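Local atomic coordinates of agmatine N-acetyltransferase (Drosophila melanogaster, PDB entry 7CIW), a protein that catalyses acetyl transfer from acetyl-CoA to the amino group of agmatine, and probably also acylates arylalkylamines such as dopamine and serotonin. Residues Pro4-Asp7 and Asp8-Val11; Phe52-Ser55 and Asn56-Phe59; Gly101-Leu104 and His105-Ala109. The protein carries 1 engineered substitution. All blocks are in the same frame, centred on the assembly; numbering follows the deposited sequence.

Interaction 1: Pro4-Asp7 and Asp8-Val11; sequences PIAD and DIVV
D8 sits next to D7 in the loop of a beta hairpin that joins strands 2-4 and 10-13. Its bond to CB points away from residues 4-7. OD2 instead accepts a hydrogen bond from E68 N, which ties the loop to the turn that follows strand 62-67. I9 carries most of the contact. Its carbonyl O receives I5 N at 2.8 Å, in the carbonyl plane, with an N-H...O angle of 157°. Its CG2 meets I5 CD1 at 3.5 Å. Its other branch ends at CD1, 4.2 Å from A6 CB. I5 CG1 sits between its own backbone N and carbonyl carbon (chi1 63°), which carries CG1 across the I9 carbonyl and puts CD1 on I9 CG2. V10 pairs with P4 as an antiparallel non-hydrogen-bonded pair, with both side chains on the same face of the sheet. V11 CG2 completes the contact at 3.8 Å from I5 CD1. L142 of helix 142-156 also packs on I5 and I9. An alanine in place of I5 would probably open a gap between I9, V11 and L142, and leave I9 CG2 without its partner. The contact is thus apolar side-chain packing next to a single backbone hydrogen bond from I5 N to I9 O. I9 N is buried with no partner in the model. The return bond from I9 N is not made, so I5 and I9 are joined by one backbone bond.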
ATOM      1  N   PRO A   4      -2.147  -6.206  21.786  1.00 24.56           N
ATOM      2  CA  PRO A   4      -1.123  -7.251  21.877  1.00 25.73           C
ATOM      3  C   PRO A   4      -1.405  -8.350  20.864  1.00 32.19           C
ATOM      4  O   PRO A   4      -2.552  -8.758  20.672  1.00 32.09           O
ATOM      5  CB  PRO A   4      -1.256  -7.763  23.319  1.00 26.59           C
ATOM      6  CG  PRO A   4      -2.026  -6.695  24.049  1.00 24.27           C
ATOM      7  CD  PRO A   4      -2.930  -6.086  23.029  1.00 26.53           C
ATOM      8  N   ILE A   5      -0.357  -8.794  20.183  1.00 29.57           N
ATOM      9  CA  ILE A   5      -0.473  -9.990  19.361  1.00 32.48           C
ATOM     10  C   ILE A   5       0.619 -10.954  19.798  1.00 32.00           C
ATOM     11  O   ILE A   5       1.263 -10.744  20.836  1.00 36.56           O
ATOM     12  CB  ILE A   5      -0.393  -9.673  17.854  1.00 30.53           C
ATOM     13  CG1 ILE A   5       0.960  -9.070  17.474  1.00 30.26           C
ATOM     14  CG2 ILE A   5      -1.507  -8.720  17.433  1.00 30.04           C
ATOM     15  CD1 ILE A   5       1.036  -8.698  15.997  1.00 28.62           C
ATOM     16  N   ALA A   6       0.790 -12.035  19.034  1.00 36.45           N
ATOM     17  CA  ALA A   6       1.900 -12.980  19.115  1.00 36.56           C
ATOM     18  C   ALA A   6       2.579 -13.077  20.476  1.00 44.20           C
ATOM     19  O   ALA A   6       1.923 -13.259  21.508  1.00 45.89           O
ATOM     20  CB  ALA A   6       2.951 -12.618  18.062  1.00 41.95           C
ATOM     21  N   ASP A   7       3.904 -12.947  20.474  1.00 47.32           N
ATOM     22  CA  ASP A   7       4.717 -13.119  21.670  1.00 43.25           C
ATOM     23  C   ASP A   7       4.954 -11.786  22.370  1.00 38.85           C
ATOM     24  O   ASP A   7       4.188 -11.401  23.262  1.00 37.43           O
ATOM     25  CB  ASP A   7       6.045 -13.777  21.294  1.00 46.68           C
ATOM     26  CG  ASP A   7       6.682 -13.141  20.072  1.00 47.75           C
ATOM     27  OD1 ASP A   7       7.270 -12.048  20.226  1.00 48.32           O
ATOM     28  OD2 ASP A   7       6.589 -13.720  18.968  1.00 54.37           O
ATOM     29  N   ASP A   8       6.029 -11.092  21.988  1.00 36.44           N
ATOM     30  CA  ASP A   8       6.322  -9.739  22.442  1.00 38.00           C
ATOM     31  C   ASP A   8       6.004  -8.704  21.367  1.00 32.35           C
ATOM     32  O   ASP A   8       6.631  -7.645  21.314  1.00 34.06           O
ATOM     33  CB  ASP A   8       7.789  -9.631  22.881  1.00 38.47           C
ATOM     34  CG  ASP A   8       8.133  -8.276  23.520  1.00 42.93           C
ATOM     35  OD1 ASP A   8       7.866  -8.103  24.727  1.00 45.49           O
ATOM     36  OD2 ASP A   8       8.702  -7.395  22.828  1.00 39.55           O
ATOM     37  N   ILE A   9       5.035  -8.976  20.501  1.00 30.68           N
ATOM     38  CA  ILE A   9       4.698  -8.046  19.432  1.00 22.26           C
ATOM     39  C   ILE A   9       3.374  -7.377  19.765  1.00 24.03           C
ATOM     40  O   ILE A   9       2.392  -8.051  20.094  1.00 23.13           O
ATOM     41  CB  ILE A   9       4.651  -8.736  18.059  1.00 27.66           C
ATOM     42  CG1 ILE A   9       6.016  -9.341  17.739  1.00 28.57           C
ATOM     43  CG2 ILE A   9       4.285  -7.722  16.989  1.00 22.15           C
ATOM     44  CD1 ILE A   9       6.010 -10.228  16.531  1.00 34.34           C
ATOM     45  N   VAL A  10       3.359  -6.052  19.688  1.00 19.12           N
ATOM     46  CA  VAL A  10       2.189  -5.235  19.978  1.00 19.41           C
ATOM     47  C   VAL A  10       1.909  -4.394  18.746  1.00 16.67           C
ATOM     48  O   VAL A  10       2.839  -3.859  18.138  1.00 18.41           O
ATOM     49  CB  VAL A  10       2.416  -4.312  21.194  1.00 19.39           C
ATOM     50  CG1 VAL A  10       1.113  -3.620  21.591  1.00 21.55           C
ATOM     51  CG2 VAL A  10       3.014  -5.081  22.349  1.00 22.15           C
ATOM     52  N   VAL A  11       0.639  -4.266  18.386  1.00 15.29           N
ATOM     53  CA  VAL A  11       0.241  -3.386  17.292  1.00 16.11           C
ATOM     54  C   VAL A  11      -0.180  -2.041  17.875  1.00 18.14           C
ATOM     55  O   VAL A  11      -0.948  -1.980  18.845  1.00 17.12           O
ATOM     56  CB  VAL A  11      -0.884  -4.018  16.455  1.00 17.49           C
ATOM     57  CG1 VAL A  11      -1.477  -3.004  15.492  1.00 19.24           C
ATOM     58  CG2 VAL A  11      -0.345  -5.209  15.695  1.00 20.33           C
TER

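Interaction 2: Phe52-Ser55 and Asn56-Phe59; sequences FLLS and NVPF
Helix 47-54 leads into a type I beta turn from L54 to V57, and N56 within the turn bonds back to L53 with both its backbone and its side chain. V57 N donates to L54 O across the turn at 3.0 Å. L53 O takes two bonds from one residue. N56 N reaches it at 3.1 Å and N56 ND2 also at 3.1 Å. Both donors come from the same face of the carbonyl plane, well above it. The acceptor lies close to the amide plane of N56. N56 CG is anti to its carbonyl carbon (chi1 -65°), which brings the amide beside its backbone N, so both donors reach L53 O. The ND2 bond limits rotation of the amide, and the backbone bond holds the residue beside the same oxygen. The same ND2 stands 4.1 Å above one face of the F52 ring, offset toward the rim at CZ. Ring and amide planes are 83° apart, nearly perpendicular. The F52 ring also meets H129 edge-to-face. F52 O is used from the S55 side: S55 OG donates to it at 2.6 Å. L54 CD2 and V57 CG2 are in loose contact, and P58 CD touches S55 O at 3.3 Å. L53 points away from the turn into the core, against L26, V76 and A130, with its side chain about 4 Å from the bound N-acetylagmatine. The turn thus follows a helix whose L53 borders the substrate pocket. The other end of the N56 amide, OD1, lies in the ring plane of F59, at its edge.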
ATOM      1  N   PHE A  52       4.011  11.296   0.644  1.00 16.59           N
ATOM      2  CA  PHE A  52       2.642  10.834   0.451  1.00 17.56           C
ATOM      3  C   PHE A  52       2.283   9.747   1.452  1.00 17.89           C
ATOM      4  O   PHE A  52       1.195   9.767   2.041  1.00 17.18           O
ATOM      5  CB  PHE A  52       2.417  10.311  -0.958  1.00 18.02           C
ATOM      6  CG  PHE A  52       1.127   9.559  -1.078  1.00 19.53           C
ATOM      7  CD1 PHE A  52      -0.079  10.222  -0.890  1.00 20.87           C
ATOM      8  CD2 PHE A  52       1.109   8.192  -1.269  1.00 20.42           C
ATOM      9  CE1 PHE A  52      -1.284   9.548  -0.956  1.00 22.54           C
ATOM     10  CE2 PHE A  52      -0.103   7.507  -1.334  1.00 21.40           C
ATOM     11  CZ  PHE A  52      -1.297   8.196  -1.174  1.00 22.32           C
ATOM     12  N   LEU A  53       3.169   8.766   1.635  1.00 16.28           N
ATOM     13  CA  LEU A  53       2.885   7.738   2.632  1.00 16.88           C
ATOM     14  C   LEU A  53       2.630   8.372   3.988  1.00 19.87           C
ATOM     15  O   LEU A  53       1.638   8.061   4.660  1.00 17.98           O
ATOM     16  CB  LEU A  53       4.036   6.728   2.705  1.00 15.66           C
ATOM     17  CG  LEU A  53       4.097   5.735   1.543  1.00 16.96           C
ATOM     18  CD1 LEU A  53       5.019   4.570   1.879  1.00 16.77           C
ATOM     19  CD2 LEU A  53       2.699   5.232   1.186  1.00 17.12           C
ATOM     20  N   LEU A  54       3.496   9.308   4.391  1.00 15.42           N
ATOM     21  CA  LEU A  54       3.351   9.907   5.707  1.00 16.90           C
ATOM     22  C   LEU A  54       2.130  10.812   5.795  1.00 16.08           C
ATOM     23  O   LEU A  54       1.636  11.056   6.900  1.00 17.23           O
ATOM     24  CB  LEU A  54       4.624  10.674   6.066  1.00 16.45           C
ATOM     25  CG  LEU A  54       5.851   9.783   6.276  1.00 19.31           C
ATOM     26  CD1 LEU A  54       7.059  10.650   6.676  1.00 19.70           C
ATOM     27  CD2 LEU A  54       5.587   8.673   7.317  1.00 19.06           C
ATOM     28  N   SER A  55       1.620  11.295   4.659  1.00 15.53           N
ATOM     29  CA  SER A  55       0.413  12.113   4.679  1.00 17.49           C
ATOM     30  C   SER A  55      -0.809  11.338   5.156  1.00 18.06           C
ATOM     31  O   SER A  55      -1.850  11.948   5.418  1.00 17.89           O
ATOM     32  CB  SER A  55       0.147  12.703   3.291  1.00 20.16           C
ATOM     33  OG  SER A  55      -0.384  11.742   2.394  1.00 21.15           O
ATOM     34  N   ASN A  56      -0.713  10.017   5.279  1.00 17.22           N
ATOM     35  CA  ASN A  56      -1.822   9.226   5.780  1.00 16.41           C
ATOM     36  C   ASN A  56      -1.822   9.090   7.289  1.00 15.22           C
ATOM     37  O   ASN A  56      -2.839   8.671   7.853  1.00 15.54           O
ATOM     38  CB  ASN A  56      -1.798   7.831   5.141  1.00 13.66           C
ATOM     39  CG  ASN A  56      -2.024   7.888   3.674  1.00 15.78           C
ATOM     40  OD1 ASN A  56      -3.150   8.097   3.215  1.00 17.80           O
ATOM     41  ND2 ASN A  56      -0.952   7.733   2.906  1.00 17.13           N
ATOM     42  N   VAL A  57      -0.713   9.431   7.951  1.00 15.83           N
ATOM     43  CA  VAL A  57      -0.646   9.283   9.407  1.00 14.84           C
ATOM     44  C   VAL A  57      -1.733  10.073  10.123  1.00 15.57           C
ATOM     45  O   VAL A  57      -2.324   9.539  11.074  1.00 15.26           O
ATOM     46  CB  VAL A  57       0.770   9.604   9.904  1.00 14.01           C
ATOM     47  CG1 VAL A  57       0.813   9.629  11.434  1.00 19.67           C
ATOM     48  CG2 VAL A  57       1.750   8.566   9.348  1.00 18.67           C
ATOM     49  N   PRO A  58      -2.088  11.302   9.722  1.00 14.64           N
ATOM     50  CA  PRO A  58      -3.117  12.035  10.488  1.00 16.98           C
ATOM     51  C   PRO A  58      -4.488  11.383  10.471  1.00 16.30           C
ATOM     52  O   PRO A  58      -5.327  11.724  11.312  1.00 19.06           O
ATOM     53  CB  PRO A  58      -3.152  13.410   9.806  1.00 18.43           C
ATOM     54  CG  PRO A  58      -1.785  13.555   9.215  1.00 18.35           C
ATOM     55  CD  PRO A  58      -1.471  12.174   8.703  1.00 16.89           C
ATOM     56  N   PHE A  59      -4.748  10.471   9.534  1.00 15.22           N
ATOM     57  CA  PHE A  59      -6.030   9.785   9.477  1.00 15.78           C
ATOM     58  C   PHE A  59      -6.194   8.737  10.563  1.00 16.78           C
ATOM     59  O   PHE A  59      -7.299   8.213  10.716  1.00 18.02           O
ATOM     60  CB  PHE A  59      -6.217   9.107   8.120  1.00 13.79           C
ATOM     61  CG  PHE A  59      -6.238  10.049   6.964  1.00 14.80           C
ATOM     62  CD1 PHE A  59      -7.078  11.151   6.964  1.00 18.01           C
ATOM     63  CD2 PHE A  59      -5.407   9.839   5.875  1.00 18.81           C
ATOM     64  CE1 PHE A  59      -7.102  12.019   5.894  1.00 18.27           C
ATOM     65  CE2 PHE A  59      -5.417  10.713   4.801  1.00 20.83           C
ATOM     66  CZ  PHE A  59      -6.271  11.803   4.812  1.00 21.56           C
TER

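Interaction 3: Gly101-Leu104 and His105-Ala109; sequences GSIL and HLLSA
H105 bonds back to G101 twice, one turn earlier in helix 99-114. Its backbone N donates to G101 O in the usual alpha-helical i to i+4 way, at 2.9 Å. Its ring ND1 donates to the same oxygen at 2.8 Å. The two donors reach that oxygen from opposite faces of the carbonyl plane. The acceptor lies close to the ring plane, so the bond fixes the turn of the imidazole. The side of I103, L104 and L107 is well packed. I103 CG2 and L107 CD1 meet at 3.9 Å, and the two side chains lie side by side, pointing the same way. L36 covers both, and M88 of helix 84-95 packs on L104 and L107. I103 also touches the bound N-acetylagmatine, so I103 is part of the pocket wall. The side of S102 is looser. The S102 side chain points away from residues 105-109, and its OG makes a weak bond to G98 O. Even the backbone bond here, from L106 N to S102 O, is long at 3.3 Å. L107 N to I103 O is shorter, at 2.9 Å, and nearly straight, with an N-H...O angle of 172°.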
ATOM      1  N   GLY A 101       6.964   9.804 -10.286  1.00 23.50           N
ATOM      2  CA  GLY A 101       6.076   9.958 -11.427  1.00 20.94           C
ATOM      3  C   GLY A 101       5.800   8.649 -12.144  1.00 20.35           C
ATOM      4  O   GLY A 101       4.670   8.392 -12.564  1.00 17.43           O
ATOM      5  N   SER A 102       6.831   7.808 -12.302  1.00 20.69           N
ATOM      6  CA  SER A 102       6.642   6.496 -12.918  1.00 16.89           C
ATOM      7  C   SER A 102       5.761   5.600 -12.052  1.00 18.29           C
ATOM      8  O   SER A 102       4.863   4.911 -12.558  1.00 17.60           O
ATOM      9  CB  SER A 102       7.998   5.830 -13.158  1.00 23.44           C
ATOM     10  OG  SER A 102       8.745   6.524 -14.136  1.00 25.06           O
ATOM     11  N   ILE A 103       6.004   5.607 -10.742  1.00 17.25           N
ATOM     12  CA  ILE A 103       5.194   4.803  -9.833  1.00 15.59           C
ATOM     13  C   ILE A 103       3.751   5.304  -9.834  1.00 16.18           C
ATOM     14  O   ILE A 103       2.798   4.520  -9.932  1.00 16.24           O
ATOM     15  CB  ILE A 103       5.820   4.825  -8.423  1.00 16.20           C
ATOM     16  CG1 ILE A 103       7.204   4.154  -8.454  1.00 18.59           C
ATOM     17  CG2 ILE A 103       4.886   4.199  -7.383  1.00 16.31           C
ATOM     18  CD1 ILE A 103       7.947   4.150  -7.123  1.00 19.11           C
ATOM     19  N   LEU A 104       3.567   6.624  -9.761  1.00 16.29           N
ATOM     20  CA  LEU A 104       2.219   7.182  -9.777  1.00 16.88           C
ATOM     21  C   LEU A 104       1.499   6.905 -11.089  1.00 16.72           C
ATOM     22  O   LEU A 104       0.281   6.705 -11.094  1.00 15.71           O
ATOM     23  CB  LEU A 104       2.260   8.685  -9.531  1.00 18.21           C
ATOM     24  CG  LEU A 104       2.205   9.105  -8.065  1.00 20.82           C
ATOM     25  CD1 LEU A 104       2.412  10.605  -7.972  1.00 22.34           C
ATOM     26  CD2 LEU A 104       0.889   8.692  -7.419  1.00 22.57           C
ATOM     27  N   HIS A 105       2.217   6.888 -12.215  1.00 18.39           N
ATOM     28  CA  HIS A 105       1.509   6.623 -13.466  1.00 17.22           C
ATOM     29  C   HIS A 105       0.957   5.199 -13.500  1.00 16.52           C
ATOM     30  O   HIS A 105      -0.161   4.976 -13.985  1.00 18.30           O
ATOM     31  CB  HIS A 105       2.412   6.906 -14.663  1.00 20.89           C
ATOM     32  CG  HIS A 105       2.314   8.317 -15.156  1.00 20.55           C
ATOM     33  ND1 HIS A 105       3.162   9.319 -14.732  1.00 24.97           N
ATOM     34  CD2 HIS A 105       1.447   8.902 -16.018  1.00 24.93           C
ATOM     35  CE1 HIS A 105       2.835  10.452 -15.329  1.00 28.03           C
ATOM     36  NE2 HIS A 105       1.796  10.228 -16.112  1.00 24.92           N
ATOM     37  N   LEU A 106       1.687   4.229 -12.936  1.00 17.51           N
ATOM     38  CA  LEU A 106       1.123   2.886 -12.825  1.00 16.92           C
ATOM     39  C   LEU A 106      -0.042   2.863 -11.838  1.00 16.05           C
ATOM     40  O   LEU A 106      -1.120   2.341 -12.145  1.00 15.16           O
ATOM     41  CB  LEU A 106       2.195   1.875 -12.411  1.00 16.99           C
ATOM     42  CG  LEU A 106       1.620   0.455 -12.336  1.00 19.59           C
ATOM     43  CD1 LEU A 106       2.486  -0.533 -13.084  1.00 27.45           C
ATOM     44  CD2 LEU A 106       1.342  -0.022 -10.899  1.00 20.83           C
ATOM     45  N   LEU A 107       0.150   3.438 -10.650  1.00 15.63           N
ATOM     46  CA  LEU A 107      -0.914   3.408  -9.650  1.00 16.82           C
ATOM     47  C   LEU A 107      -2.165   4.123 -10.146  1.00 14.46           C
ATOM     48  O   LEU A 107      -3.297   3.721  -9.831  1.00 15.07           O
ATOM     49  CB  LEU A 107      -0.412   4.031  -8.349  1.00 18.16           C
ATOM     50  CG  LEU A 107       0.632   3.193  -7.607  1.00 17.85           C
ATOM     51  CD1 LEU A 107       1.149   3.941  -6.377  1.00 21.41           C
ATOM     52  CD2 LEU A 107       0.063   1.840  -7.212  1.00 18.69           C
ATOM     53  N   SER A 108      -1.988   5.187 -10.927  1.00 14.86           N
ATOM     54  CA  SER A 108      -3.141   5.917 -11.437  1.00 17.74           C
ATOM     55  C   SER A 108      -3.863   5.116 -12.510  1.00 15.31           C
ATOM     56  O   SER A 108      -5.097   5.124 -12.568  1.00 16.01           O
ATOM     57  CB  SER A 108      -2.697   7.279 -11.979  1.00 15.31           C
ATOM     58  OG  SER A 108      -3.745   7.955 -12.659  1.00 15.78           O
ATOM     59  N   ALA A 109      -3.114   4.423 -13.376  1.00 15.48           N
ATOM     60  CA  ALA A 109      -3.763   3.531 -14.330  1.00 15.68           C
ATOM     61  C   ALA A 109      -4.622   2.496 -13.615  1.00 14.65           C
ATOM     62  O   ALA A 109      -5.741   2.202 -14.049  1.00 16.77           O
ATOM     63  CB  ALA A 109      -2.722   2.846 -15.218  1.00 17.93           C
TER

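In the fold
The three local contacts follow one another along the chain and do not touch. Interactions 2 and 3 are the closer pair, with centres 18 Å apart and nearest atoms about 6 Å apart. Both reach the bound N-acetylagmatine: the side chains of L53 and I103 each lie about 4 Å from it. In interaction 3 the side chain of L107 is also about 4 Å from that of D165, a coenzyme-binding residue, and about 9 Å from coenzyme A. Interaction 1 lies on the opposite side of the chain's centre from interaction 3, with centres 35 Å apart. Its I9 side chain is about 10 Å from coenzyme A.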